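Local coordinates for thiamine pyrophosphokinase (Candida albicans, PDB 2G9Z), which transfers a pyrophosphate group from ATP to thiamine, making the cofactor thiamine pyrophosphate, at residues S43-Q48 with G254-S259. Sequence-based numbering, arbitrary orientation.
Sequences SYNHIQ and GVNYIS
His46 reaches across to Ser259 from the neighbouring strand, its NE2 2.6 Å from OG in a hydrogen bond in which either atom could be the donor. CG, anti to the backbone N (chi1 -172°), lies beside the carbonyl carbon, starting the ring toward the C-terminal side, where Ser259 lies; the ring edge at CD2 comes to 3.2 Å from Tyr257 O, in the ring plane. The His46 and Tyr257 rings are tilted by only 24° but slid so far apart that they barely overlap. Tyr44 lies alongside Tyr257, pointing the same way, and its CE2 meets Tyr257 CB at 3.5 Å.

On the other face of the sheet, Asn45 ND2 donates to Asn256 OD1 over 3.0 Å, with the two amide planes nearly perpendicular. The Asn256 amide is also held through its ND2, which donates to the backbone O of Lys252 and of Val325. Ile47 CD1 packs on Ile258 CG1 at 4.1 Å.

Between the two faces the strands pair in parallel: Asn45 N and O bond to Val255 O and Tyr257 N, and Ile47 N and O to Tyr257 O and Ser259 N. A water extends the pairing by joining Ser43 O to Val255 N, while another links Gln48 NE2 to Ser259 OG.

Strand 45-47 is outermost, within this chain, in a mixed sheet whose Asn45–Ile47 face meets strand 246-251 of the larger sheet, in a sheet-on-sheet arrangement including strands of the vitamin B1 binding region. The chemistry implies an edge strand secured by its backbone and reinforced differently on each face: by loosely offset rings, Tyr44 against Tyr257 CB and an imidazole–hydroxyl bond, or by a single amide–amide bond and aliphatic contact.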
ATOM      1  N   SER A  43     -30.041  -8.997  -9.136  1.00 44.45           N
ATOM      2  CA  SER A  43     -29.651  -8.281  -7.928  1.00 43.17           C
ATOM      3  C   SER A  43     -28.188  -7.868  -8.009  1.00 41.90           C
ATOM      4  O   SER A  43     -27.368  -8.570  -8.600  1.00 43.78           O
ATOM      5  CB  SER A  43     -29.861  -9.165  -6.699  1.00 44.92           C
ATOM      6  OG  SER A  43     -29.014 -10.301  -6.744  1.00 46.71           O
ATOM      7  N   TYR A  44     -27.861  -6.727  -7.414  1.00 37.51           N
ATOM      8  CA  TYR A  44     -26.492  -6.234  -7.430  1.00 33.74           C
ATOM      9  C   TYR A  44     -26.110  -5.600  -6.099  1.00 31.13           C
ATOM     10  O   TYR A  44     -26.961  -5.359  -5.243  1.00 29.90           O
ATOM     11  CB  TYR A  44     -26.312  -5.198  -8.544  1.00 32.75           C
ATOM     12  CG  TYR A  44     -27.257  -4.018  -8.451  1.00 30.93           C
ATOM     13  CD1 TYR A  44     -28.564  -4.107  -8.930  1.00 32.25           C
ATOM     14  CD2 TYR A  44     -26.846  -2.814  -7.880  1.00 31.67           C
ATOM     15  CE1 TYR A  44     -29.440  -3.024  -8.845  1.00 31.39           C
ATOM     16  CE2 TYR A  44     -27.715  -1.726  -7.785  1.00 30.92           C
ATOM     17  CZ  TYR A  44     -29.009  -1.838  -8.271  1.00 32.63           C
ATOM     18  OH  TYR A  44     -29.871  -0.765  -8.187  1.00 33.56           O
ATOM     19  N   ASN A  45     -24.820  -5.337  -5.928  1.00 27.13           N
ATOM     20  CA  ASN A  45     -24.345  -4.706  -4.708  1.00 23.74           C
ATOM     21  C   ASN A  45     -24.302  -3.200  -4.940  1.00 22.10           C
ATOM     22  O   ASN A  45     -23.642  -2.730  -5.864  1.00 21.25           O
ATOM     23  CB  ASN A  45     -22.947  -5.210  -4.345  1.00 22.52           C
ATOM     24  CG  ASN A  45     -22.431  -4.603  -3.053  1.00 24.57           C
ATOM     25  OD1 ASN A  45     -23.098  -4.664  -2.021  1.00 23.37           O
ATOM     26  ND2 ASN A  45     -21.237  -4.015  -3.105  1.00 22.45           N
ATOM     27  N   HIS A  46     -25.023  -2.450  -4.113  1.00 20.32           N
ATOM     28  CA  HIS A  46     -25.051  -0.999  -4.235  1.00 21.61           C
ATOM     29  C   HIS A  46     -24.070  -0.410  -3.234  1.00 21.48           C
ATOM     30  O   HIS A  46     -24.153  -0.692  -2.039  1.00 23.37           O
ATOM     31  CB  HIS A  46     -26.458  -0.458  -3.954  1.00 23.23           C
ATOM     32  CG  HIS A  46     -26.613   1.004  -4.248  1.00 26.44           C
ATOM     33  ND1 HIS A  46     -27.734   1.721  -3.889  1.00 27.64           N
ATOM     34  CD2 HIS A  46     -25.795   1.879  -4.882  1.00 26.18           C
ATOM     35  CE1 HIS A  46     -27.601   2.974  -4.288  1.00 27.93           C
ATOM     36  NE2 HIS A  46     -26.433   3.096  -4.894  1.00 26.82           N
ATOM     37  N   ILE A  47     -23.133   0.391  -3.729  1.00 20.54           N
ATOM     38  CA  ILE A  47     -22.129   1.022  -2.879  1.00 20.06           C
ATOM     39  C   ILE A  47     -22.220   2.540  -2.992  1.00 20.22           C
ATOM     40  O   ILE A  47     -22.225   3.081  -4.095  1.00 20.52           O
ATOM     41  CB  ILE A  47     -20.689   0.631  -3.292  1.00 18.94           C
ATOM     42  CG1 ILE A  47     -20.574  -0.877  -3.507  1.00 19.30           C
ATOM     43  CG2 ILE A  47     -19.716   1.067  -2.208  1.00 19.72           C
ATOM     44  CD1 ILE A  47     -19.225  -1.308  -4.057  1.00 18.63           C
ATOM     45  N   GLN A  48     -22.285   3.216  -1.850  1.00 19.81           N
ATOM     46  CA  GLN A  48     -22.352   4.676  -1.800  1.00 21.19           C
ATOM     47  C   GLN A  48     -21.219   5.121  -0.888  1.00 20.64           C
ATOM     48  O   GLN A  48     -21.437   5.481   0.270  1.00 20.91           O
ATOM     49  CB  GLN A  48     -23.691   5.124  -1.226  1.00 22.35           C
ATOM     50  CG  GLN A  48     -24.876   4.782  -2.101  1.00 21.78           C
ATOM     51  CD  GLN A  48     -26.191   5.063  -1.412  0.60 24.96           C
ATOM     52  OE1 GLN A  48     -26.595   4.337  -0.505  1.00 27.45           O
ATOM     53  NE2 GLN A  48     -26.859   6.130  -1.825  1.00 24.39           N
ATOM     54  N   GLY A 254     -19.658 -10.290  -8.492  1.00 22.06           N
ATOM     55  CA  GLY A 254     -20.944 -10.017  -9.107  1.00 21.87           C
ATOM     56  C   GLY A 254     -21.010  -8.582  -9.602  1.00 21.69           C
ATOM     57  O   GLY A 254     -19.983  -7.961  -9.866  1.00 19.99           O
ATOM     58  N   VAL A 255     -22.224  -8.053  -9.723  1.00 21.45           N
ATOM     59  CA  VAL A 255     -22.426  -6.689 -10.190  1.00 19.16           C
ATOM     60  C   VAL A 255     -22.396  -5.686  -9.036  1.00 19.26           C
ATOM     61  O   VAL A 255     -22.993  -5.907  -7.981  1.00 18.20           O
ATOM     62  CB  VAL A 255     -23.782  -6.559 -10.930  1.00 22.24           C
ATOM     63  CG1 VAL A 255     -23.950  -5.148 -11.484  1.00 21.27           C
ATOM     64  CG2 VAL A 255     -23.855  -7.573 -12.061  1.00 22.12           C
ATOM     65  N   ASN A 256     -21.686  -4.583  -9.242  1.00 17.89           N
ATOM     66  CA  ASN A 256     -21.589  -3.530  -8.239  1.00 17.27           C
ATOM     67  C   ASN A 256     -21.995  -2.213  -8.880  1.00 18.25           C
ATOM     68  O   ASN A 256     -21.531  -1.876  -9.965  1.00 20.65           O
ATOM     69  CB  ASN A 256     -20.146  -3.388  -7.727  1.00 17.80           C
ATOM     70  CG  ASN A 256     -19.673  -4.598  -6.947  1.00 15.82           C
ATOM     71  OD1 ASN A 256     -19.903  -4.715  -5.734  1.00 15.02           O
ATOM     72  ND2 ASN A 256     -19.014  -5.509  -7.639  1.00 13.21           N
ATOM     73  N   TYR A 257     -22.870  -1.472  -8.218  1.00 19.66           N
ATOM     74  CA  TYR A 257     -23.279  -0.174  -8.725  1.00 19.76           C
ATOM     75  C   TYR A 257     -22.790   0.843  -7.705  1.00 19.71           C
ATOM     76  O   TYR A 257     -23.241   0.848  -6.562  1.00 19.63           O
ATOM     77  CB  TYR A 257     -24.803  -0.089  -8.875  1.00 21.71           C
ATOM     78  CG  TYR A 257     -25.301   1.302  -9.229  1.00 24.70           C
ATOM     79  CD1 TYR A 257     -24.768   2.001 -10.311  1.00 24.03           C
ATOM     80  CD2 TYR A 257     -26.301   1.919  -8.474  1.00 27.37           C
ATOM     81  CE1 TYR A 257     -25.217   3.285 -10.634  1.00 27.17           C
ATOM     82  CE2 TYR A 257     -26.758   3.202  -8.788  1.00 25.90           C
ATOM     83  CZ  TYR A 257     -26.212   3.877  -9.866  1.00 27.10           C
ATOM     84  OH  TYR A 257     -26.659   5.144 -10.176  1.00 26.36           O
ATOM     85  N   ILE A 258     -21.836   1.673  -8.110  1.00 18.68           N
ATOM     86  CA  ILE A 258     -21.283   2.691  -7.226  1.00 19.30           C
ATOM     87  C   ILE A 258     -21.954   4.002  -7.602  1.00 19.41           C
ATOM     88  O   ILE A 258     -21.851   4.436  -8.743  1.00 19.11           O
ATOM     89  CB  ILE A 258     -19.748   2.836  -7.411  1.00 17.49           C
ATOM     90  CG1 ILE A 258     -19.035   1.532  -7.039  1.00 18.35           C
ATOM     91  CG2 ILE A 258     -19.225   3.968  -6.542  1.00 18.87           C
ATOM     92  CD1 ILE A 258     -19.236   0.399  -8.031  1.00 19.02           C
ATOM     93  N   SER A 259     -22.646   4.626  -6.650  1.00 21.09           N
ATOM     94  CA  SER A 259     -23.340   5.879  -6.936  1.00 21.75           C
ATOM     95  C   SER A 259     -23.010   7.004  -5.969  1.00 22.37           C
ATOM     96  O   SER A 259     -22.544   6.775  -4.854  1.00 23.09           O
ATOM     97  CB  SER A 259     -24.856   5.654  -6.953  1.00 21.50           C
ATOM     98  OG  SER A 259     -25.337   5.306  -5.667  1.00 23.59           O
TER
HETATM   99  O   HOH W   1     -24.511  -9.554  -8.656  0.99 29.75           O
HETATM  100  O   HOH W   2     -26.048   7.810  -4.183  1.00 34.58           O